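Local coordinates for protein putative glucose-6-phosphate 1-epimerase (Salmonella typhimurium, PDB 2HTA) that probably interconverts the alpha and beta anomers of glucose 6-phosphate and related hexose 6-phosphates, as a mutarotase of the aldose 1-epimerase superfamily, at residues A[131-136]-A[151-156]; A[77-82]-A[269-274]. All coordinates share one frame; numbering follows the deposited sequence.

Contact 1: A[131-136]-A[151-156]; sequences MLTFEL and TLLARF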
ATOM      1  N   MET A 131       9.957 -11.652   8.642  1.00 18.41           N
ATOM      2  CA  MET A 131       9.640 -11.794   7.196  1.00 20.46           C
ATOM      3  C   MET A 131       8.383 -12.588   7.080  1.00 19.39           C
ATOM      4  O   MET A 131       8.241 -13.572   7.815  1.00 19.38           O
ATOM      5  CB  MET A 131      10.745 -12.624   6.495  1.00 21.62           C
ATOM      6  CG  MET A 131      12.164 -12.019   6.504  1.00 29.54           C
ATOM      7  SD  MET A 131      13.323 -13.268   5.720  1.00 37.25           S
ATOM      8  CE  MET A 131      12.553 -13.525   4.089  1.00 34.70           C
ATOM      9  N   LEU A 132       7.497 -12.246   6.131  1.00 19.44           N
ATOM     10  CA  LEU A 132       6.242 -12.998   5.996  1.00 18.72           C
ATOM     11  C   LEU A 132       5.929 -13.158   4.510  1.00 18.54           C
ATOM     12  O   LEU A 132       6.206 -12.244   3.719  1.00 18.88           O
ATOM     13  CB  LEU A 132       5.060 -12.223   6.612  1.00 19.66           C
ATOM     14  CG  LEU A 132       5.082 -11.818   8.099  1.00 21.28           C
ATOM     15  CD1 LEU A 132       5.744 -10.458   8.224  1.00 22.89           C
ATOM     16  CD2 LEU A 132       3.616 -11.727   8.574  1.00 21.97           C
ATOM     17  N   THR A 133       5.352 -14.311   4.160  1.00 17.83           N
ATOM     18  CA  THR A 133       4.925 -14.555   2.773  1.00 17.25           C
ATOM     19  C   THR A 133       3.462 -14.918   2.813  1.00 17.64           C
ATOM     20  O   THR A 133       3.086 -15.865   3.488  1.00 17.64           O
ATOM     21  CB  THR A 133       5.647 -15.702   2.187  1.00 18.59           C
ATOM     22  OG1 THR A 133       7.057 -15.414   2.174  1.00 18.07           O
ATOM     23  CG2 THR A 133       5.202 -15.895   0.755  1.00 17.85           C
ATOM     24  N   PHE A 134       2.657 -14.178   2.057  1.00 17.33           N
ATOM     25  CA  PHE A 134       1.217 -14.448   1.912  1.00 16.91           C
ATOM     26  C   PHE A 134       0.991 -14.960   0.495  1.00 17.73           C
ATOM     27  O   PHE A 134       1.707 -14.569  -0.464  1.00 17.22           O
ATOM     28  CB  PHE A 134       0.423 -13.148   2.129  1.00 16.59           C
ATOM     29  CG  PHE A 134       0.483 -12.612   3.521  1.00 17.70           C
ATOM     30  CD1 PHE A 134       1.528 -11.720   3.929  1.00 15.90           C
ATOM     31  CD2 PHE A 134      -0.466 -12.998   4.453  1.00 16.03           C
ATOM     32  CE1 PHE A 134       1.545 -11.202   5.262  1.00 19.17           C
ATOM     33  CE2 PHE A 134      -0.447 -12.459   5.759  1.00 17.96           C
ATOM     34  CZ  PHE A 134       0.539 -11.584   6.158  1.00 15.18           C
ATOM     35  N   GLU A 135      -0.036 -15.799   0.319  1.00 18.18           N
ATOM     36  CA  GLU A 135      -0.294 -16.345  -1.027  1.00 17.43           C
ATOM     37  C   GLU A 135      -1.798 -16.218  -1.360  1.00 18.02           C
ATOM     38  O   GLU A 135      -2.645 -16.505  -0.511  1.00 19.20           O
ATOM     39  CB  GLU A 135       0.073 -17.824  -1.014  1.00 17.07           C
ATOM     40  CG  GLU A 135      -0.135 -18.496  -2.371  1.00 20.75           C
ATOM     41  CD  GLU A 135       0.302 -19.957  -2.322  1.00 29.62           C
ATOM     42  OE1 GLU A 135      -0.438 -20.791  -1.790  1.00 35.29           O
ATOM     43  OE2 GLU A 135       1.420 -20.260  -2.752  1.00 33.07           O
ATOM     44  N   LEU A 136      -2.098 -15.863  -2.605  1.00 18.71           N
ATOM     45  CA  LEU A 136      -3.469 -15.873  -3.105  1.00 18.28           C
ATOM     46  C   LEU A 136      -3.490 -16.742  -4.340  1.00 19.37           C
ATOM     47  O   LEU A 136      -2.572 -16.688  -5.152  1.00 19.31           O
ATOM     48  CB  LEU A 136      -3.951 -14.468  -3.428  1.00 18.07           C
ATOM     49  CG  LEU A 136      -5.429 -14.405  -3.917  1.00 16.45           C
ATOM     50  CD1 LEU A 136      -6.370 -14.548  -2.696  1.00 18.89           C
ATOM     51  CD2 LEU A 136      -5.612 -13.046  -4.517  1.00 19.98           C
ATOM     52  N   THR A 151      -1.137 -17.688  -9.157  1.00 20.41           N
ATOM     53  CA  THR A 151      -0.732 -17.712  -7.748  1.00 20.48           C
ATOM     54  C   THR A 151       0.028 -16.393  -7.524  1.00 20.49           C
ATOM     55  O   THR A 151       1.013 -16.097  -8.236  1.00 21.55           O
ATOM     56  CB  THR A 151       0.221 -18.884  -7.445  1.00 22.16           C
ATOM     57  OG1 THR A 151      -0.429 -20.109  -7.779  1.00 23.37           O
ATOM     58  CG2 THR A 151       0.562 -18.886  -5.964  1.00 23.84           C
ATOM     59  N   LEU A 152      -0.440 -15.594  -6.559  1.00 19.24           N
ATOM     60  CA  LEU A 152       0.135 -14.306  -6.267  1.00 19.65           C
ATOM     61  C   LEU A 152       0.773 -14.443  -4.888  1.00 19.40           C
ATOM     62  O   LEU A 152       0.151 -15.030  -3.979  1.00 18.88           O
ATOM     63  CB  LEU A 152      -0.985 -13.278  -6.112  1.00 20.36           C
ATOM     64  CG  LEU A 152      -1.181 -12.045  -6.956  1.00 29.70           C
ATOM     65  CD1 LEU A 152      -2.208 -11.058  -6.247  1.00 27.94           C
ATOM     66  CD2 LEU A 152       0.107 -11.323  -7.350  1.00 30.97           C
ATOM     67  N   LEU A 153       2.032 -14.002  -4.771  1.00 18.66           N
ATOM     68  CA  LEU A 153       2.755 -13.993  -3.512  1.00 17.90           C
ATOM     69  C   LEU A 153       3.081 -12.576  -3.099  1.00 17.23           C
ATOM     70  O   LEU A 153       3.516 -11.789  -3.928  1.00 18.34           O
ATOM     71  CB  LEU A 153       4.082 -14.787  -3.608  1.00 17.40           C
ATOM     72  CG  LEU A 153       3.762 -16.252  -3.902  1.00 22.03           C
ATOM     73  CD1 LEU A 153       4.792 -16.978  -4.664  1.00 28.45           C
ATOM     74  CD2 LEU A 153       3.442 -16.993  -2.602  1.00 23.09           C
ATOM     75  N   ALA A 154       2.894 -12.257  -1.823  1.00 16.98           N
ATOM     76  CA  ALA A 154       3.273 -10.934  -1.283  1.00 17.12           C
ATOM     77  C   ALA A 154       4.265 -11.264  -0.156  1.00 18.21           C
ATOM     78  O   ALA A 154       3.906 -11.967   0.801  1.00 18.74           O
ATOM     79  CB  ALA A 154       2.069 -10.171  -0.744  1.00 16.84           C
ATOM     80  N   ARG A 155       5.498 -10.834  -0.325  1.00 18.08           N
ATOM     81  CA  ARG A 155       6.565 -11.081   0.672  1.00 18.50           C
ATOM     82  C   ARG A 155       6.887  -9.772   1.303  1.00 17.54           C
ATOM     83  O   ARG A 155       7.084  -8.783   0.579  1.00 18.73           O
ATOM     84  CB  ARG A 155       7.795 -11.663  -0.032  1.00 18.37           C
ATOM     85  CG  ARG A 155       7.520 -12.995  -0.754  1.00 20.78           C
ATOM     86  CD  ARG A 155       8.814 -13.568  -1.305  1.00 26.28           C
ATOM     87  NE  ARG A 155       8.676 -14.975  -1.643  1.00 30.03           N
ATOM     88  CZ  ARG A 155       8.364 -15.418  -2.858  1.00 30.87           C
ATOM     89  NH1 ARG A 155       8.253 -16.726  -3.086  1.00 31.24           N
ATOM     90  NH2 ARG A 155       8.205 -14.554  -3.847  1.00 32.21           N
ATOM     91  N   PHE A 156       6.871  -9.732   2.639  1.00 16.13           N
ATOM     92  CA  PHE A 156       7.151  -8.544   3.421  1.00 16.47           C
ATOM     93  C   PHE A 156       8.365  -8.750   4.296  1.00 16.81           C
ATOM     94  O   PHE A 156       8.577  -9.859   4.771  1.00 18.44           O
ATOM     95  CB  PHE A 156       5.995  -8.261   4.360  1.00 15.19           C
ATOM     96  CG  PHE A 156       4.725  -7.958   3.639  1.00 18.39           C
ATOM     97  CD1 PHE A 156       3.909  -8.998   3.201  1.00 17.69           C
ATOM     98  CD2 PHE A 156       4.395  -6.633   3.334  1.00 18.57           C
ATOM     99  CE1 PHE A 156       2.687  -8.701   2.489  1.00 17.92           C
ATOM    100  CE2 PHE A 156       3.165  -6.347   2.664  1.00 20.22           C
ATOM    101  CZ  PHE A 156       2.358  -7.381   2.242  1.00 18.21           C
TER
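The carbonyl oxygen of A154 is held at two points by strand 131-136: F134 N donates to A154 O at 2.8 Å with an almost straight N-H...O angle of 174°, and T133 CA adds a CA-H...O contact to the same A154 O at 3.4 Å. The F134 ring also meets this oxygen with its edge, in plane. A154 N donates back to F134 O, and the L132–F156 and L136–L152 pairs are bonded likewise, giving six backbone bonds across the antiparallel strands.

F134 and F156 share a face of the sheet with L132, A154, L136 and L152. In both aromatics CG stands anti to the carbonyl carbon (chi1 -67° and -63°), and the rings approach nearly perpendicular but obliquely, F134 CD1 lying 3.5 Å from F156 CE1. F55 of strand 51-56, in a different sheet, meets both rings, edge-to-face with F156, while L120 of the flanking strand touches L132 and F134, so this side is buried.

The face carrying T133, R155, E135 and L153 is more polar. E135 extends with CG anti to its N, and E135 OE2, in a long, weak ion pair with K121 NZ, reaches to 3.6 Å from T151 CG2; E135 CB packs 3.8 Å from L153 CD2. T133 and R155 run alongside each other, with T133 OG1 3.8 Å from R155 CG. L153 CB covers the margin of one R155 guanidinium face, and R155 NH2 forms a salt bridge with E167 OE1 of strand 162-169. T151 OG1 bonds to Q137 NE2.

The two strands are neighbours between 119-125 and 162-169 in one antiparallel sheet; the meeting of their apolar face with F55 of another sheet fits the beta-supersandwich of the galactose mutarotase-like fold.

Contact 2: A[77-82]-A[269-274]; sequences SNNTPF and DMPDDG. With SO4 (sulfate ion), chain C.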
ATOM      1  N   SER A  77      -7.046   4.422   8.048  1.00 22.99           N
ATOM      2  CA  SER A  77      -8.280   5.202   8.307  1.00 22.63           C
ATOM      3  C   SER A  77      -8.980   4.732   9.582  1.00 22.79           C
ATOM      4  O   SER A  77      -9.296   3.535   9.743  1.00 22.49           O
ATOM      5  CB  SER A  77      -9.238   5.075   7.118  1.00 23.12           C
ATOM      6  OG  SER A  77     -10.490   5.719   7.414  1.00 23.58           O
ATOM      7  N   ASN A  78      -9.213   5.674  10.489  1.00 24.41           N
ATOM      8  CA  ASN A  78     -10.006   5.424  11.696  1.00 25.19           C
ATOM      9  C   ASN A  78     -11.507   5.143  11.365  1.00 25.95           C
ATOM     10  O   ASN A  78     -12.314   4.709  12.237  1.00 26.17           O
ATOM     11  CB  ASN A  78      -9.842   6.607  12.691  1.00 25.87           C
ATOM     12  CG  ASN A  78     -10.447   6.296  14.105  1.00 30.27           C
ATOM     13  OD1 ASN A  78     -11.227   7.108  14.666  1.00 35.90           O
ATOM     14  ND2 ASN A  78     -10.116   5.122  14.666  1.00 27.53           N
ATOM     15  N   ASN A  79     -11.873   5.341  10.102  1.00 26.22           N
ATOM     16  CA  ASN A  79     -13.227   5.041   9.633  1.00 26.82           C
ATOM     17  C   ASN A  79     -13.341   3.913   8.652  1.00 26.71           C
ATOM     18  O   ASN A  79     -14.434   3.711   8.069  1.00 26.17           O
ATOM     19  CB  ASN A  79     -13.853   6.282   8.961  1.00 29.08           C
ATOM     20  CG  ASN A  79     -14.184   7.397   9.971  1.00 31.73           C
ATOM     21  OD1 ASN A  79     -13.590   7.462  11.065  1.00 35.77           O
ATOM     22  ND2 ASN A  79     -15.095   8.293   9.597  1.00 30.82           N
ATOM     23  N   THR A  80     -12.273   3.139   8.434  1.00 24.95           N
ATOM     24  CA  THR A  80     -12.397   2.025   7.500  1.00 25.01           C
ATOM     25  C   THR A  80     -13.211   0.871   8.060  1.00 24.96           C
ATOM     26  O   THR A  80     -13.044   0.511   9.223  1.00 24.53           O
ATOM     27  CB  THR A  80     -11.007   1.527   6.952  1.00 24.34           C
ATOM     28  OG1 THR A  80     -11.239   0.615   5.879  1.00 26.36           O
ATOM     29  CG2 THR A  80     -10.180   0.846   8.021  1.00 27.55           C
ATOM     30  N   PRO A  81     -14.116   0.297   7.247  1.00 24.98           N
ATOM     31  CA  PRO A  81     -14.700  -0.959   7.684  1.00 25.22           C
ATOM     32  C   PRO A  81     -13.645  -2.065   7.771  1.00 25.03           C
ATOM     33  O   PRO A  81     -12.599  -1.963   7.118  1.00 25.17           O
ATOM     34  CB  PRO A  81     -15.716  -1.284   6.565  1.00 26.57           C
ATOM     35  CG  PRO A  81     -15.981  -0.009   5.891  1.00 26.86           C
ATOM     36  CD  PRO A  81     -14.634   0.713   5.945  1.00 25.90           C
ATOM     37  N   PHE A  82     -13.896  -3.070   8.613  1.00 24.69           N
ATOM     38  CA  PHE A  82     -13.182  -4.347   8.651  1.00 24.16           C
ATOM     39  C   PHE A  82     -14.234  -5.412   8.359  1.00 24.06           C
ATOM     40  O   PHE A  82     -14.703  -6.089   9.243  1.00 23.77           O
ATOM     41  CB  PHE A  82     -12.465  -4.609   9.995  1.00 23.68           C
ATOM     42  CG  PHE A  82     -11.195  -3.817  10.137  1.00 23.48           C
ATOM     43  CD1 PHE A  82      -9.951  -4.451  10.039  1.00 24.19           C
ATOM     44  CD2 PHE A  82     -11.231  -2.431  10.296  1.00 23.56           C
ATOM     45  CE1 PHE A  82      -8.778  -3.733  10.141  1.00 23.79           C
ATOM     46  CE2 PHE A  82     -10.017  -1.691  10.408  1.00 24.94           C
ATOM     47  CZ  PHE A  82      -8.826  -2.330  10.293  1.00 24.10           C
ATOM     48  N   ASP A 269     -15.338   5.641   3.998  1.00 29.86           N
ATOM     49  CA  ASP A 269     -14.335   4.873   4.755  1.00 29.48           C
ATOM     50  C   ASP A 269     -13.128   5.718   5.234  1.00 28.64           C
ATOM     51  O   ASP A 269     -12.092   5.195   5.667  1.00 27.97           O
ATOM     52  CB  ASP A 269     -13.911   3.631   3.932  1.00 29.04           C
ATOM     53  CG  ASP A 269     -13.301   3.978   2.596  1.00 29.98           C
ATOM     54  OD1 ASP A 269     -13.007   3.022   1.848  1.00 25.59           O
ATOM     55  OD2 ASP A 269     -13.090   5.192   2.307  1.00 30.25           O
ATOM     56  N   MET A 270     -13.300   7.030   5.156  1.00 29.32           N
ATOM     57  CA  MET A 270     -12.302   8.045   5.544  1.00 30.24           C
ATOM     58  C   MET A 270     -12.900   9.014   6.564  1.00 30.17           C
ATOM     59  O   MET A 270     -14.046   9.391   6.439  1.00 30.51           O
ATOM     60  CB  MET A 270     -11.886   8.849   4.288  1.00 30.25           C
ATOM     61  CG  MET A 270     -10.693   9.762   4.483  1.00 34.62           C
ATOM     62  SD  MET A 270      -9.764  10.119   2.970  1.00 36.04           S
ATOM     63  CE  MET A 270      -9.347   8.396   2.770  1.00 35.23           C
ATOM     64  N   PRO A 271     -12.111   9.449   7.556  1.00 30.52           N
ATOM     65  CA  PRO A 271     -12.467  10.572   8.368  1.00 30.75           C
ATOM     66  C   PRO A 271     -12.575  11.822   7.488  1.00 30.61           C
ATOM     67  O   PRO A 271     -11.828  11.976   6.499  1.00 29.53           O
ATOM     68  CB  PRO A 271     -11.248  10.706   9.299  1.00 29.91           C
ATOM     69  CG  PRO A 271     -10.669   9.375   9.318  1.00 31.44           C
ATOM     70  CD  PRO A 271     -10.774   8.950   7.929  1.00 30.49           C
ATOM     71  N   ASP A 272     -13.487  12.727   7.845  1.00 29.54           N
ATOM     72  CA  ASP A 272     -13.659  13.964   7.062  1.00 30.10           C
ATOM     73  C   ASP A 272     -12.338  14.728   6.874  1.00 29.45           C
ATOM     74  O   ASP A 272     -12.057  15.269   5.774  1.00 27.93           O
ATOM     75  CB  ASP A 272     -14.671  14.903   7.757  1.00 30.98           C
ATOM     76  CG  ASP A 272     -16.092  14.467   7.602  1.00 32.85           C
ATOM     77  OD1 ASP A 272     -16.415  13.688   6.676  1.00 32.10           O
ATOM     78  OD2 ASP A 272     -16.915  14.965   8.429  1.00 34.44           O
ATOM     79  N   ASP A 273     -11.528  14.762   7.938  1.00 27.88           N
ATOM     80  CA  ASP A 273     -10.215  15.416   7.904  1.00 29.19           C
ATOM     81  C   ASP A 273      -9.041  14.442   7.630  1.00 27.08           C
ATOM     82  O   ASP A 273      -7.871  14.807   7.818  1.00 27.12           O
ATOM     83  CB  ASP A 273      -9.936  16.152   9.215  1.00 30.18           C
ATOM     84  CG  ASP A 273     -10.712  17.449   9.314  1.00 37.57           C
ATOM     85  OD1 ASP A 273     -11.108  18.001   8.239  1.00 42.54           O
ATOM     86  OD2 ASP A 273     -10.936  17.927  10.451  1.00 42.10           O
ATOM     87  N   GLY A 274      -9.348  13.217   7.212  1.00 26.49           N
ATOM     88  CA  GLY A 274      -8.280  12.211   6.960  1.00 25.61           C
ATOM     89  C   GLY A 274      -7.177  12.677   6.025  1.00 25.48           C
ATOM     90  O   GLY A 274      -5.974  12.379   6.230  1.00 24.54           O
TER
HETATM   91  S   SO4 C 300     -15.238  11.821  11.204  1.00 40.99           S
HETATM   92  O1  SO4 C 300     -13.950  12.299  11.735  1.00 42.74           O
HETATM   93  O2  SO4 C 300     -16.261  12.639  11.882  1.00 44.82           O
HETATM   94  O3  SO4 C 300     -15.370  12.073   9.800  1.00 36.95           O
HETATM   95  O4  SO4 C 300     -15.408  10.416  11.542  1.00 40.32           O
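S77 OG makes the central bond between the two loops, donating its proton to the D269 carbonyl at a very short OG–O distance of 2.4 Å. The hydroxyl lies in the carbonyl plane, on a lone pair of the acceptor. With OG anti to the S77 backbone N (chi1 174°), this torsion turns it toward segment 269-274, and the fit is tight: P271 CD also comes to 3.3 Å from S77 OG.

Further contacts accompany this bond. D269 CA makes a CA-H...O contact of 3.5 Å with N79 O, while P81 CD packs 3.6 Å from D269 CB, the proline ring lying aslant to the aspartate. N79 and P271 overlap while heading opposite ways, with N79 CB resting against the M270 and D269 backbone.

The hydroxyl is fixed from its own side too. N79 N donates to S77 OG at 3.0 Å, forming an ST turn within the type I turn from S77 to T80, so the oxygen both gives and receives a hydrogen bond. The segment 269-274 is shaped by a second type I turn, P271 to G274, where G274 N meets P271 O at 2.9 Å; S264 OG of helix 260-266 binds the carbonyls of P271 and D272. A sulfate, probably from the crystallisation liquor, accepts from D272 N through O3 at 2.8 Å.

Farther out, both loops converge on R89. The D269 carboxylate, its CG in the crowded position between N and the carbonyl carbon, forms a salt bridge from OD2 to R89 NE; T80 OG1 bonds R89 N, and S77 bonds R89 through the backbone. R89 probably binds substrate, as in related enzymes, so D269, T80 and S77 form a second shell consistent with holding this arginine at the sugar-phosphate site of an aldose 1-epimerase-like enzyme.

Contacts 1 and 2 lie on opposite sides of the chain's centre, their centres about 26 Å apart and their nearest atoms about 13 Å apart. Contact 1 falls within the long chain section closed by contact 2, so 77-82 comes first, then 131-136, 151-156 and 269-274. The strands of contact 1 are neighbours in one antiparallel sheet, whereas the loops of contact 2 precede strands 94-95 and 278-286 of another. The latter strand carries E282, the inferred catalytic residue. The side chain of R114, which probably binds the substrate, is about 8 Å from that of L136 and about 7 Å from that of D269, so both contacts approach the probable active site from different parts of the fold.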